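Local structure of uncharacterized protein Tm1679 (Thermotoga maritima, 3H3E) at residues A[25-29]-A[52-57]; A[78-83]-A[109-114]; A[143-147]-A[157-161]; A[169-175]-A[196-202]; A[230-235]-A[252-257]. The protein is of uncertain function but binds zinc and has a metallo-beta-lactamase fold, probably a metal-dependent hydrolase, possibly with transferase activity. The protein carries 2 engineered substitutions. All coordinates share one frame; numbering follows the deposited sequence.

Contact 1 (A[25-29]-A[52-57]); sequences NGFES and KNARKL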
# COMPACT_ATOMS: atom_id res chain seq x y z
N ASN A 25 -9.95 -17.94 9.41
CA ASN A 25 -9.46 -19.23 9.91
C ASN A 25 -8.57 -19.96 8.88
O ASN A 25 -8.99 -20.24 7.75
CB ASN A 25 -10.62 -20.14 10.36
CG ASN A 25 -11.23 -19.73 11.71
OD1 ASN A 25 -10.64 -18.95 12.47
ND2 ASN A 25 -12.41 -20.27 12.02
N GLY A 26 -7.35 -20.26 9.28
CA GLY A 26 -6.45 -21.00 8.41
C GLY A 26 -5.26 -20.16 7.99
O GLY A 26 -4.17 -20.67 7.77
N PHE A 27 -5.49 -18.85 7.89
CA PHE A 27 -4.48 -17.92 7.42
C PHE A 27 -3.79 -17.22 8.57
O PHE A 27 -4.41 -16.89 9.58
CB PHE A 27 -5.10 -16.90 6.45
CG PHE A 27 -5.60 -17.52 5.18
CD1 PHE A 27 -4.77 -17.66 4.09
CD2 PHE A 27 -6.90 -17.97 5.08
CE1 PHE A 27 -5.22 -18.23 2.92
CE2 PHE A 27 -7.36 -18.54 3.91
CZ PHE A 27 -6.52 -18.68 2.84
N GLU A 28 -2.49 -17.00 8.42
CA GLU A 28 -1.72 -16.35 9.46
C GLU A 28 -1.77 -14.84 9.29
O GLU A 28 -2.08 -14.34 8.21
CB GLU A 28 -0.28 -16.83 9.44
CG GLU A 28 -0.14 -18.31 9.74
CD GLU A 28 1.30 -18.73 9.90
OE1 GLU A 28 2.19 -17.85 9.82
OE2 GLU A 28 1.54 -19.94 10.12
N SER A 29 -1.50 -14.13 10.37
CA SER A 29 -1.56 -12.68 10.33
C SER A 29 -0.40 -12.07 11.10
O SER A 29 0.06 -12.62 12.10
CB SER A 29 -2.88 -12.19 10.93
OG SER A 29 -2.93 -12.42 12.32
N LYS A 52 3.50 -18.12 3.39
CA LYS A 52 2.82 -19.24 4.00
C LYS A 52 1.35 -19.20 3.61
O LYS A 52 0.76 -20.24 3.29
CB LYS A 52 3.01 -19.21 5.51
CG LYS A 52 4.45 -19.39 5.93
CD LYS A 52 4.54 -19.98 7.33
CE LYS A 52 4.95 -18.96 8.39
NZ LYS A 52 6.35 -19.19 8.86
N ASN A 53 0.78 -18.01 3.61
CA ASN A 53 -0.59 -17.83 3.12
C ASN A 53 -0.72 -18.16 1.65
O ASN A 53 -1.67 -18.81 1.24
CB ASN A 53 -1.11 -16.41 3.41
CG ASN A 53 -1.36 -16.18 4.89
OD1 ASN A 53 -1.59 -17.13 5.64
ND2 ASN A 53 -1.31 -14.92 5.31
N ALA A 54 0.26 -17.74 0.86
CA ALA A 54 0.30 -18.07 -0.56
C ALA A 54 0.36 -19.58 -0.79
O ALA A 54 -0.38 -20.12 -1.63
CB ALA A 54 1.46 -17.38 -1.24
N ARG A 55 1.21 -20.28 -0.04
CA ARG A 55 1.26 -21.74 -0.13
C ARG A 55 -0.06 -22.36 0.28
O ARG A 55 -0.51 -23.33 -0.33
CB ARG A 55 2.40 -22.31 0.71
CG ARG A 55 3.77 -22.16 0.06
CD ARG A 55 4.82 -23.08 0.70
NE ARG A 55 5.31 -22.55 1.96
CZ ARG A 55 6.30 -21.67 2.07
NH1 ARG A 55 6.93 -21.23 0.99
NH2 ARG A 55 6.67 -21.23 3.27
N LYS A 56 -0.70 -21.79 1.29
CA LYS A 56 -2.02 -22.25 1.71
C LYS A 56 -3.00 -22.18 0.54
O LYS A 56 -3.90 -23.02 0.43
CB LYS A 56 -2.51 -21.44 2.92
CG LYS A 56 -3.99 -21.63 3.28
CD LYS A 56 -4.22 -22.95 3.99
CE LYS A 56 -5.67 -23.44 3.85
NZ LYS A 56 -5.74 -24.93 4.01
N LEU A 57 -2.83 -21.19 -0.34
CA LEU A 57 -3.71 -21.05 -1.51
C LEU A 57 -3.11 -21.71 -2.73
O LEU A 57 -3.68 -21.66 -3.82
CB LEU A 57 -3.93 -19.58 -1.83
CG LEU A 57 -4.42 -18.70 -0.68
CD1 LEU A 57 -3.96 -17.28 -0.86
CD2 LEU A 57 -5.92 -18.77 -0.60
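The carboxamide of Asn-53 reads both polar groups of Glu-28's backbone, a task that needs a donor and an acceptor on one flat group. Its OD1 accepts a hydrogen bond from Glu-28 N at 2.9 Å, in the carbonyl plane and on a lone pair. Its ND2 gives an almost straight bond (171°) to Glu-28 O, 3.1 Å away, and also reaches Leu-18 O in strand 13-19. Nearby, Gly-26 takes a positive phi of 114°, where a side chain would press on the preceding carbonyl O.

Apolar packing falls to Phe-27, whose CZ meets CD2 of Leu-57 at 3.5 Å. Lys-56 adds its aliphatic CG, which approaches the ring obliquely at 3.6 Å from CE1. The polar OD1 of Asn-53 lies by the ring edge.

Charge matters less: Glu-28 OE1 stays 4.5 Å from Lys-52 NZ, which makes its salt bridge to Asp-48 instead.

Away from the zinc site, this surface contact fastens the loop between strands 13-19 and 34-37 to helix 49-56 of the metallo-beta-lactamase fold.

Contact 2 (A[78-83]-A[109-114]); sequences LLYLSG and EVLYYN. Engineered in segment 109-114: Tyr-112 (natural residue Lys), Tyr-113 (natural residue Lys).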
# COMPACT_ATOMS: atom_id res chain seq x y z
N LEU A 78 10.70 -9.46 1.87
CA LEU A 78 11.65 -9.56 0.76
C LEU A 78 12.88 -10.35 1.18
O LEU A 78 13.60 -10.89 0.36
CB LEU A 78 12.08 -8.17 0.31
CG LEU A 78 11.15 -7.48 -0.66
CD1 LEU A 78 11.58 -6.04 -0.83
CD2 LEU A 78 11.18 -8.22 -1.98
N LEU A 79 13.10 -10.41 2.49
CA LEU A 79 14.18 -11.21 3.04
C LEU A 79 13.96 -12.68 2.80
O LEU A 79 14.85 -13.48 3.05
CB LEU A 79 14.30 -10.96 4.54
CG LEU A 79 14.61 -9.50 4.88
CD1 LEU A 79 14.77 -9.32 6.39
CD2 LEU A 79 15.85 -9.06 4.15
N TYR A 80 12.78 -13.03 2.32
CA TYR A 80 12.41 -14.42 2.09
C TYR A 80 12.27 -14.73 0.61
O TYR A 80 11.87 -15.83 0.24
CB TYR A 80 11.10 -14.75 2.82
CG TYR A 80 11.22 -14.65 4.31
CD1 TYR A 80 11.45 -15.78 5.10
CD2 TYR A 80 11.12 -13.41 4.95
CE1 TYR A 80 11.58 -15.69 6.48
CE2 TYR A 80 11.25 -13.31 6.33
CZ TYR A 80 11.48 -14.45 7.09
OH TYR A 80 11.60 -14.36 8.45
N LEU A 81 12.59 -13.76 -0.23
CA LEU A 81 12.53 -13.94 -1.68
C LEU A 81 13.91 -13.76 -2.31
O LEU A 81 14.75 -13.04 -1.77
CB LEU A 81 11.53 -12.97 -2.31
CG LEU A 81 10.09 -13.06 -1.80
CD1 LEU A 81 9.27 -11.94 -2.40
CD2 LEU A 81 9.46 -14.43 -2.11
N SER A 82 14.12 -14.44 -3.44
CA SER A 82 15.29 -14.26 -4.26
C SER A 82 14.84 -14.14 -5.72
O SER A 82 13.83 -14.72 -6.13
CB SER A 82 16.25 -15.45 -4.13
OG SER A 82 16.46 -15.85 -2.79
N GLY A 83 15.61 -13.39 -6.50
CA GLY A 83 15.41 -13.33 -7.93
C GLY A 83 14.21 -12.53 -8.39
O GLY A 83 13.88 -12.53 -9.57
N GLU A 109 20.80 -6.52 1.94
CA GLU A 109 20.52 -7.93 1.79
C GLU A 109 19.51 -8.16 0.68
O GLU A 109 19.66 -9.06 -0.14
CB GLU A 109 19.99 -8.49 3.10
CG GLU A 109 19.89 -9.99 3.12
CD GLU A 109 20.33 -10.58 4.44
OE1 GLU A 109 21.25 -9.99 5.07
OE2 GLU A 109 19.77 -11.62 4.85
N VAL A 110 18.48 -7.34 0.66
CA VAL A 110 17.40 -7.49 -0.30
C VAL A 110 17.90 -7.37 -1.72
O VAL A 110 17.48 -8.11 -2.60
CB VAL A 110 16.29 -6.44 -0.04
CG1 VAL A 110 15.30 -6.39 -1.19
CG2 VAL A 110 15.58 -6.74 1.28
N LEU A 111 18.80 -6.43 -1.95
CA LEU A 111 19.31 -6.16 -3.29
C LEU A 111 20.48 -7.08 -3.68
O LEU A 111 20.91 -7.11 -4.84
CB LEU A 111 19.68 -4.67 -3.41
CG LEU A 111 18.51 -3.69 -3.22
CD1 LEU A 111 18.96 -2.26 -3.45
CD2 LEU A 111 17.31 -4.01 -4.12
N TYR A 112 20.96 -7.84 -2.71
CA TYR A 112 21.91 -8.91 -2.94
C TYR A 112 21.22 -10.07 -3.64
O TYR A 112 21.67 -10.53 -4.68
CB TYR A 112 22.47 -9.40 -1.60
CG TYR A 112 23.54 -10.48 -1.75
CD1 TYR A 112 24.83 -10.15 -2.12
CD2 TYR A 112 23.24 -11.82 -1.52
CE1 TYR A 112 25.80 -11.11 -2.26
CE2 TYR A 112 24.21 -12.79 -1.65
CZ TYR A 112 25.50 -12.43 -2.03
OH TYR A 112 26.50 -13.36 -2.18
N TYR A 113 20.11 -10.51 -3.06
CA TYR A 113 19.36 -11.68 -3.53
C TYR A 113 18.36 -11.38 -4.62
O TYR A 113 17.91 -12.27 -5.35
CB TYR A 113 18.62 -12.31 -2.36
CG TYR A 113 19.53 -12.87 -1.32
CD1 TYR A 113 20.26 -14.02 -1.56
CD2 TYR A 113 19.68 -12.24 -0.09
CE1 TYR A 113 21.11 -14.54 -0.62
CE2 TYR A 113 20.53 -12.76 0.87
CZ TYR A 113 21.25 -13.92 0.60
OH TYR A 113 22.10 -14.44 1.54
N ASN A 114 17.99 -10.11 -4.71
CA ASN A 114 17.02 -9.64 -5.69
C ASN A 114 17.60 -8.54 -6.55
O ASN A 114 18.76 -8.17 -6.43
CB ASN A 114 15.76 -9.14 -4.99
CG ASN A 114 15.05 -10.22 -4.22
OD1 ASN A 114 14.46 -11.13 -4.81
ND2 ASN A 114 15.09 -10.14 -2.91
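Two carbonyl oxygens, one from each segment, hold ND2 of Asn-114. Leu-81 O accepts across the contact at 3.1 Å, met from well above its carbonyl plane, while Val-110 O, one helical turn back, accepts in plane on a lone pair. Val-110 O thus receives both N and ND2 of Asn-114. With CG anti to its carbonyl carbon (chi1 -63°), Asn-114 folds its amide back beside its own N, and OD1 is left to accept from Lys-84 N. An asparagine suits the place where the chain leaves the helix, since one amide can serve several backbone groups.

The neighbouring backbone bond, Gly-83 N to Tyr-113 O, is 2.8 Å long; Gly-83 takes a positive phi of 74°, easy for glycine. These bonds join the helix 107-113 to the loop that feeds strand 85-89; strand 115-119, the outermost in this chain of the sheet that holds strand 85-89, begins directly after the helix.

Branched apolar residues fill the other end. Val-110 splits its methyls, CG1 lying 3.8 Å from Leu-78 CD1 and CG2 3.7 Å from Leu-79 CD2, while Leu-78 also rests on Val-86.

Contact 3 (A[143-147]-A[157-161]); sequences PTGDF and KDLFE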
# COMPACT_ATOMS: atom_id res chain seq x y z
N PRO A 143 2.58 14.31 7.05
CA PRO A 143 2.27 12.97 7.56
C PRO A 143 2.05 12.98 9.07
O PRO A 143 2.72 13.74 9.75
CB PRO A 143 3.52 12.16 7.20
CG PRO A 143 4.08 12.85 6.01
CD PRO A 143 3.82 14.31 6.25
N THR A 144 1.08 12.20 9.56
CA THR A 144 0.84 12.13 11.01
C THR A 144 1.81 11.12 11.59
O THR A 144 2.32 10.26 10.88
CB THR A 144 -0.63 11.76 11.38
OG1 THR A 144 -0.98 10.48 10.83
CG2 THR A 144 -1.60 12.80 10.87
N GLY A 145 2.10 11.26 12.88
CA GLY A 145 3.04 10.37 13.52
C GLY A 145 4.38 10.99 13.85
O GLY A 145 4.57 12.19 13.72
N ASP A 146 5.31 10.15 14.26
CA ASP A 146 6.60 10.62 14.73
C ASP A 146 7.72 10.06 13.86
O ASP A 146 8.71 9.55 14.37
CB ASP A 146 6.80 10.18 16.17
CG ASP A 146 7.71 11.11 16.91
OD1 ASP A 146 7.80 12.28 16.48
OD2 ASP A 146 8.33 10.67 17.91
N PHE A 147 7.56 10.19 12.55
CA PHE A 147 8.46 9.56 11.61
C PHE A 147 9.71 10.38 11.27
O PHE A 147 9.64 11.58 11.06
CB PHE A 147 7.70 9.18 10.35
CG PHE A 147 6.59 8.21 10.60
CD1 PHE A 147 6.87 6.91 10.99
CD2 PHE A 147 5.27 8.59 10.45
CE1 PHE A 147 5.86 6.01 11.23
CE2 PHE A 147 4.25 7.70 10.70
CZ PHE A 147 4.54 6.41 11.09
N LYS A 157 13.03 14.91 9.42
CA LYS A 157 11.66 14.41 9.51
C LYS A 157 11.34 13.67 8.20
O LYS A 157 11.90 13.99 7.16
CB LYS A 157 10.70 15.57 9.75
CG LYS A 157 9.39 15.18 10.36
CD LYS A 157 9.44 15.03 11.88
CE LYS A 157 8.15 14.35 12.36
NZ LYS A 157 8.04 14.19 13.83
N ASP A 158 10.47 12.68 8.25
CA ASP A 158 10.21 11.84 7.07
C ASP A 158 8.92 12.25 6.37
O ASP A 158 7.84 12.19 6.97
CB ASP A 158 10.12 10.37 7.49
CG ASP A 158 10.16 9.41 6.31
OD1 ASP A 158 10.23 9.86 5.15
OD2 ASP A 158 10.11 8.18 6.54
N LEU A 159 9.03 12.68 5.11
CA LEU A 159 7.85 13.08 4.33
C LEU A 159 7.41 11.99 3.35
O LEU A 159 6.44 12.15 2.60
CB LEU A 159 8.09 14.39 3.59
CG LEU A 159 8.50 15.66 4.36
CD1 LEU A 159 7.96 16.85 3.61
CD2 LEU A 159 7.98 15.69 5.79
N PHE A 160 8.14 10.88 3.36
CA PHE A 160 7.79 9.72 2.57
C PHE A 160 7.88 9.96 1.08
O PHE A 160 6.99 9.61 0.31
CB PHE A 160 6.44 9.16 3.00
CG PHE A 160 6.45 8.64 4.40
CD1 PHE A 160 6.21 9.48 5.47
CD2 PHE A 160 6.76 7.32 4.66
CE1 PHE A 160 6.25 9.00 6.78
CE2 PHE A 160 6.80 6.83 5.97
CZ PHE A 160 6.54 7.67 7.02
N GLU A 161 9.00 10.55 0.68
CA GLU A 161 9.30 10.76 -0.72
C GLU A 161 9.43 9.43 -1.45
O GLU A 161 9.53 9.39 -2.68
CB GLU A 161 10.60 11.55 -0.86
CG GLU A 161 10.64 12.85 -0.09
CD GLU A 161 9.89 13.96 -0.78
OE1 GLU A 161 9.18 13.70 -1.78
OE2 GLU A 161 10.02 15.12 -0.33
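Phe-160 drives its CZ edge at one face of Phe-147 in a T-shaped stack, with centroids 5.3 Å apart and planes at 85°. CZ lies 3.6 Å from Phe-147 CG, offset toward the rim of that ring. Along another part of the Phe-160 edge sits Pro-143, its CG 4.0 Å from CD1, so the edge of Phe-160 is packed by both Pro-143 and the Phe-147 face. Asp-158 helps to place this ring: in an Asx turn its OD1 accepts from Phe-160 N at 2.9 Å, and its OD2 pairs with Lys-96. The backbones are joined by Asp-158 N to Phe-147 O, 3.1 Å, approached from above the carbonyl plane.

The opposite character prevails at the exposed end. There Lys-157 bends at chi2 (83°) and then runs straight past Phe-147 O, its CE 3.4 Å from that oxygen. Its NZ reaches Asp-146 OD1 at 3.3 Å in a salt bridge whose hydrogen bond is weak. A lysine, long enough to cross Phe-147 O and reach the carboxylate, suits this solvent-facing end.

The two rings border the zinc site: Phe-160 stacks on His-182 and Phe-147 meets His-182 edge-to-face, so the aromatic pair forms a second shell beside the metal ligands of this metallo-beta-lactamase fold.

Contact 4 (A[169-175]-A[196-202]); sequences RTKEGLV and FNERIKM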
# COMPACT_ATOMS: atom_id res chain seq x y z
N ARG A 169 -5.97 -0.22 -14.16
CA ARG A 169 -7.03 0.31 -15.00
C ARG A 169 -7.90 -0.83 -15.50
O ARG A 169 -7.45 -1.72 -16.21
CB ARG A 169 -6.42 1.13 -16.14
CG ARG A 169 -7.41 1.79 -17.07
CD ARG A 169 -6.68 2.24 -18.31
NE ARG A 169 -6.25 3.63 -18.26
CZ ARG A 169 -5.12 4.09 -18.80
NH1 ARG A 169 -4.30 3.24 -19.41
NH2 ARG A 169 -4.82 5.39 -18.72
N THR A 170 -9.16 -0.79 -15.08
CA THR A 170 -10.15 -1.84 -15.27
C THR A 170 -11.27 -1.28 -16.16
O THR A 170 -11.44 -0.05 -16.23
CB THR A 170 -10.68 -2.26 -13.87
OG1 THR A 170 -9.93 -3.38 -13.41
CG2 THR A 170 -12.16 -2.60 -13.86
N LYS A 171 -12.01 -2.13 -16.86
CA LYS A 171 -13.08 -1.62 -17.71
C LYS A 171 -14.16 -0.92 -16.87
O LYS A 171 -14.90 -0.07 -17.37
CB LYS A 171 -13.67 -2.72 -18.60
CG LYS A 171 -14.55 -3.71 -17.87
CD LYS A 171 -15.10 -4.77 -18.81
CE LYS A 171 -14.09 -5.87 -19.06
NZ LYS A 171 -14.72 -7.09 -19.64
N GLU A 172 -14.21 -1.27 -15.59
CA GLU A 172 -15.17 -0.74 -14.62
C GLU A 172 -14.68 0.53 -13.91
O GLU A 172 -15.41 1.14 -13.12
CB GLU A 172 -15.47 -1.80 -13.57
CG GLU A 172 -15.95 -3.13 -14.12
CD GLU A 172 -17.44 -3.16 -14.32
OE1 GLU A 172 -18.14 -2.41 -13.60
OE2 GLU A 172 -17.92 -3.93 -15.18
N GLY A 173 -13.43 0.90 -14.17
CA GLY A 173 -12.81 2.02 -13.48
C GLY A 173 -11.46 1.62 -12.94
O GLY A 173 -10.90 0.61 -13.34
N LEU A 174 -10.93 2.41 -12.02
CA LEU A 174 -9.59 2.17 -11.52
C LEU A 174 -9.63 1.38 -10.22
O LEU A 174 -10.49 1.59 -9.38
CB LEU A 174 -8.87 3.50 -11.28
CG LEU A 174 -8.67 4.44 -12.47
CD1 LEU A 174 -8.06 5.76 -11.97
CD2 LEU A 174 -7.78 3.82 -13.53
N VAL A 175 -8.68 0.47 -10.06
CA VAL A 175 -8.48 -0.13 -8.75
C VAL A 175 -7.17 0.39 -8.17
O VAL A 175 -6.14 0.36 -8.83
CB VAL A 175 -8.50 -1.65 -8.79
CG1 VAL A 175 -8.44 -2.19 -7.38
CG2 VAL A 175 -9.77 -2.13 -9.51
N PHE A 196 -5.67 10.40 -14.34
CA PHE A 196 -6.50 9.48 -15.10
C PHE A 196 -7.90 10.05 -15.36
O PHE A 196 -8.58 10.49 -14.43
CB PHE A 196 -6.59 8.13 -14.38
CG PHE A 196 -5.27 7.43 -14.23
CD1 PHE A 196 -4.88 6.44 -15.12
CD2 PHE A 196 -4.41 7.77 -13.20
CE1 PHE A 196 -3.66 5.80 -14.99
CE2 PHE A 196 -3.18 7.13 -13.07
CZ PHE A 196 -2.81 6.15 -13.96
N ASN A 197 -8.31 10.03 -16.62
CA ASN A 197 -9.66 10.43 -17.00
C ASN A 197 -10.70 9.39 -16.56
O ASN A 197 -11.89 9.57 -16.79
CB ASN A 197 -9.74 10.63 -18.50
CG ASN A 197 -10.93 11.48 -18.91
OD1 ASN A 197 -11.75 11.87 -18.08
ND2 ASN A 197 -11.03 11.78 -20.21
N GLU A 198 -10.25 8.32 -15.92
CA GLU A 198 -11.11 7.21 -15.54
C GLU A 198 -11.64 7.38 -14.13
O GLU A 198 -11.03 8.05 -13.31
CB GLU A 198 -10.37 5.86 -15.61
CG GLU A 198 -10.41 5.13 -16.95
CD GLU A 198 -9.22 5.44 -17.83
OE1 GLU A 198 -8.21 6.00 -17.33
OE2 GLU A 198 -9.29 5.13 -19.05
N ARG A 199 -12.78 6.77 -13.84
CA ARG A 199 -13.37 6.86 -12.52
C ARG A 199 -12.66 5.90 -11.57
O ARG A 199 -12.16 4.86 -11.98
CB ARG A 199 -14.86 6.57 -12.58
CG ARG A 199 -15.52 6.54 -11.21
CD ARG A 199 -16.98 6.13 -11.29
NE ARG A 199 -17.85 7.29 -11.44
CZ ARG A 199 -18.70 7.70 -10.51
NH1 ARG A 199 -18.82 7.04 -9.36
NH2 ARG A 199 -19.46 8.77 -10.73
N ILE A 200 -12.62 6.24 -10.28
CA ILE A 200 -12.05 5.35 -9.29
C ILE A 200 -13.14 4.39 -8.78
O ILE A 200 -14.12 4.80 -8.17
CB ILE A 200 -11.41 6.14 -8.13
CG1 ILE A 200 -10.25 6.98 -8.65
CG2 ILE A 200 -10.90 5.21 -7.06
CD1 ILE A 200 -9.69 7.94 -7.63
N LYS A 201 -12.96 3.10 -9.05
CA LYS A 201 -13.95 2.09 -8.71
C LYS A 201 -13.76 1.58 -7.29
O LYS A 201 -14.69 1.64 -6.48
CB LYS A 201 -13.87 0.91 -9.70
CG LYS A 201 -14.70 -0.31 -9.31
CD LYS A 201 -14.52 -1.44 -10.33
CE LYS A 201 -15.46 -2.63 -10.10
NZ LYS A 201 -15.05 -3.46 -8.93
N MSE A 202 -12.56 1.09 -6.98
CA MSE A 202 -12.26 0.43 -5.71
C MSE A 202 -10.91 0.87 -5.14
O MSE A 202 -9.94 1.04 -5.87
CB MSE A 202 -12.26 -1.09 -5.91
CG MSE A 202 -11.98 -1.91 -4.67
SE MSE A 202 -12.00 -3.70 -4.95
CE MSE A 202 -13.70 -4.00 -5.36
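Phe-196 opens the contact by laying its CB 3.7 Å from Leu-174 CD1, while its ring, tilted 66° from the guanidinium of Arg-169, is met obliquely by NH2. An edge-to-face partner, Phe-131, helps to enclose this aromatic. Glu-198 comes next: OE1 approaches the guanidinium edge in plane, 3.2 Å from Arg-169 NE in a salt bridge whose hydrogen bond is weak, and CB packs on Leu-174, so its stem is used for apolar packing and its carboxylate for the arginine.

At Arg-199 the backbone takes over, its O accepting from Leu-174 N at 2.7 Å. Beside it Gly-173, whose CA is 3.3 Å from the same oxygen, brings the segments close without a side chain between them. Ile-200 pairs with Leu-174, and both face helix 185-193, a natural place for branched aliphatics.

Lys-201 and Met-202 both give their N-H to Leu-174 O, at 2.9 and 3.2 Å, and this shared acceptor marks a beta bulge. The stem of Lys-201 crosses Glu-172 at a slant. Selenomethionine Met-202 pairs with Val-175 on the sheet face opposite Leu-174 and Ile-200. Strand 173-178, helix 185-193 and the parallel strand 200-204 form a beta-alpha-beta crossover within the metallo-beta-lactamase fold.

Contact 5 (A[230-235]-A[252-257]); sequences ETVVPC and GKIMDC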
# COMPACT_ATOMS: atom_id res chain seq x y z
N GLU A 230 -16.59 3.66 -5.35
CA GLU A 230 -17.71 2.75 -5.14
C GLU A 230 -17.48 1.77 -3.98
O GLU A 230 -18.37 1.58 -3.16
CB GLU A 230 -18.05 2.01 -6.44
CG GLU A 230 -19.29 1.13 -6.35
CD GLU A 230 -20.49 1.86 -5.77
OE1 GLU A 230 -20.77 3.00 -6.22
OE2 GLU A 230 -21.17 1.31 -4.87
N THR A 231 -16.29 1.17 -3.92
CA THR A 231 -15.99 0.16 -2.90
C THR A 231 -14.67 0.47 -2.22
O THR A 231 -13.71 0.83 -2.89
CB THR A 231 -15.83 -1.23 -3.52
OG1 THR A 231 -16.92 -1.51 -4.39
CG2 THR A 231 -15.75 -2.32 -2.45
N VAL A 232 -14.63 0.30 -0.90
CA VAL A 232 -13.40 0.49 -0.13
C VAL A 232 -13.09 -0.71 0.76
O VAL A 232 -13.97 -1.24 1.44
CB VAL A 232 -13.41 1.80 0.70
CG1 VAL A 232 -12.09 1.98 1.43
CG2 VAL A 232 -13.64 2.99 -0.21
N VAL A 233 -11.83 -1.14 0.74
CA VAL A 233 -11.35 -2.27 1.51
C VAL A 233 -10.14 -1.81 2.32
O VAL A 233 -9.00 -1.85 1.85
CB VAL A 233 -10.91 -3.41 0.55
CG1 VAL A 233 -10.57 -4.68 1.32
CG2 VAL A 233 -12.00 -3.67 -0.47
N PRO A 234 -10.39 -1.35 3.55
CA PRO A 234 -9.35 -0.75 4.40
C PRO A 234 -8.59 -1.79 5.22
O PRO A 234 -9.22 -2.54 5.97
CB PRO A 234 -10.14 0.17 5.33
CG PRO A 234 -11.60 0.05 4.91
CD PRO A 234 -11.72 -1.23 4.17
N CYS A 235 -7.27 -1.83 5.09
CA CYS A 235 -6.46 -2.84 5.76
C CYS A 235 -5.43 -2.24 6.69
O CYS A 235 -5.28 -1.03 6.74
CB CYS A 235 -5.73 -3.66 4.71
SG CYS A 235 -6.73 -4.23 3.36
N GLY A 252 -20.71 4.27 -0.45
CA GLY A 252 -20.57 3.00 -1.14
C GLY A 252 -20.41 1.82 -0.20
O GLY A 252 -20.83 1.87 0.96
N LYS A 253 -19.81 0.76 -0.71
CA LYS A 253 -19.64 -0.47 0.05
C LYS A 253 -18.27 -0.52 0.72
O LYS A 253 -17.26 -0.21 0.09
CB LYS A 253 -19.84 -1.69 -0.86
CG LYS A 253 -19.42 -3.01 -0.26
CD LYS A 253 -19.74 -4.17 -1.19
CE LYS A 253 -20.16 -5.40 -0.40
NZ LYS A 253 -21.30 -5.10 0.52
N ILE A 254 -18.25 -0.88 2.00
CA ILE A 254 -17.00 -1.15 2.69
C ILE A 254 -16.90 -2.64 2.93
O ILE A 254 -17.84 -3.26 3.41
CB ILE A 254 -16.91 -0.41 4.03
CG1 ILE A 254 -16.86 1.10 3.82
CG2 ILE A 254 -15.68 -0.88 4.80
CD1 ILE A 254 -18.21 1.72 3.66
N MSE A 255 -15.75 -3.21 2.60
CA MSE A 255 -15.50 -4.64 2.79
C MSE A 255 -14.49 -4.86 3.91
O MSE A 255 -13.62 -4.03 4.14
CB MSE A 255 -15.02 -5.27 1.48
CG MSE A 255 -15.89 -4.90 0.28
SE MSE A 255 -15.57 -5.95 -1.12
CE MSE A 255 -15.87 -7.52 -0.36
N ASP A 256 -14.60 -5.97 4.63
CA ASP A 256 -13.66 -6.25 5.71
C ASP A 256 -12.39 -6.85 5.15
O ASP A 256 -12.43 -7.75 4.31
CB ASP A 256 -14.29 -7.15 6.77
CG ASP A 256 -15.37 -6.45 7.58
OD1 ASP A 256 -15.28 -5.22 7.78
OD2 ASP A 256 -16.33 -7.13 8.01
N CYS A 257 -11.25 -6.33 5.59
CA CYS A 257 -9.97 -6.82 5.12
C CYS A 257 -9.39 -7.84 6.09
O CYS A 257 -9.46 -7.66 7.30
CB CYS A 257 -9.00 -5.65 4.93
SG CYS A 257 -7.55 -6.02 3.89
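Val-232 and Ile-254 stand on one face of the sheet, where Phe-246 of helix 240-249 covers them both; Thr-231 and Lys-253 stand on the other. The puckered ring of Pro-234 turns its CD to the neighbouring segment, 3.4 Å from Met-255 O and 4.0 Å from Ile-254 CG2.

In-register parallel pairing holds the two strands: Glu-230 O takes Lys-253 N, Lys-253 O takes Val-232 N, and Val-232 O takes Met-255 N at 2.9 Å. Gly-252 fits the start, since its CA lies 3.3 Å from Glu-230 O and a CB would point at strand 231-235 and collide with that oxygen. Beta-branched residues suit the extended backbone, and Thr-231 offers its methyl CG2 to Met-255 CG at 3.8 Å. Val-233 does likewise through CG2, 3.9 Å from Met-255 CB.

Beyond the last of these bonds, Cys-235 and Cys-257 are joined by a disulfide, SG to SG 2.0 Å with a chi3 of 81°, near the right angle that sulfur prefers. Cys-257 CB carries SG anti to the backbone N (chi1 -162°), which turns the sulfur toward Cys-235. Segment 252-257 is thus held at both ends, by hydrogen bonds as far as Met-255 and by the disulfide at Cys-257; only the disulfide would be open to reduction.

In the fold
From the N terminus the five contacts follow in series, each closing its own loop before the next opens; none nests or crosses. Contact 1 brings helix 49-56 back to the loop after strand 13-19, and contact 2 closes the excursion from the loop after helix 72-75 through strand 85-89 to helix 107-113. Both flank the first mixed sheet. Contact 3 closes the hairpin of strands 147-150 and 155-157 beside the zinc, about 32 Å from contact 1 between centres. Contacts 4 and 5 each close a beta-alpha-beta unit of the second mixed sheet. They touch, for Lys-201 O lies 3.0 Å from Glu-230 N, a probable hydrogen bond between neighbouring strands 200-204 and 231-235.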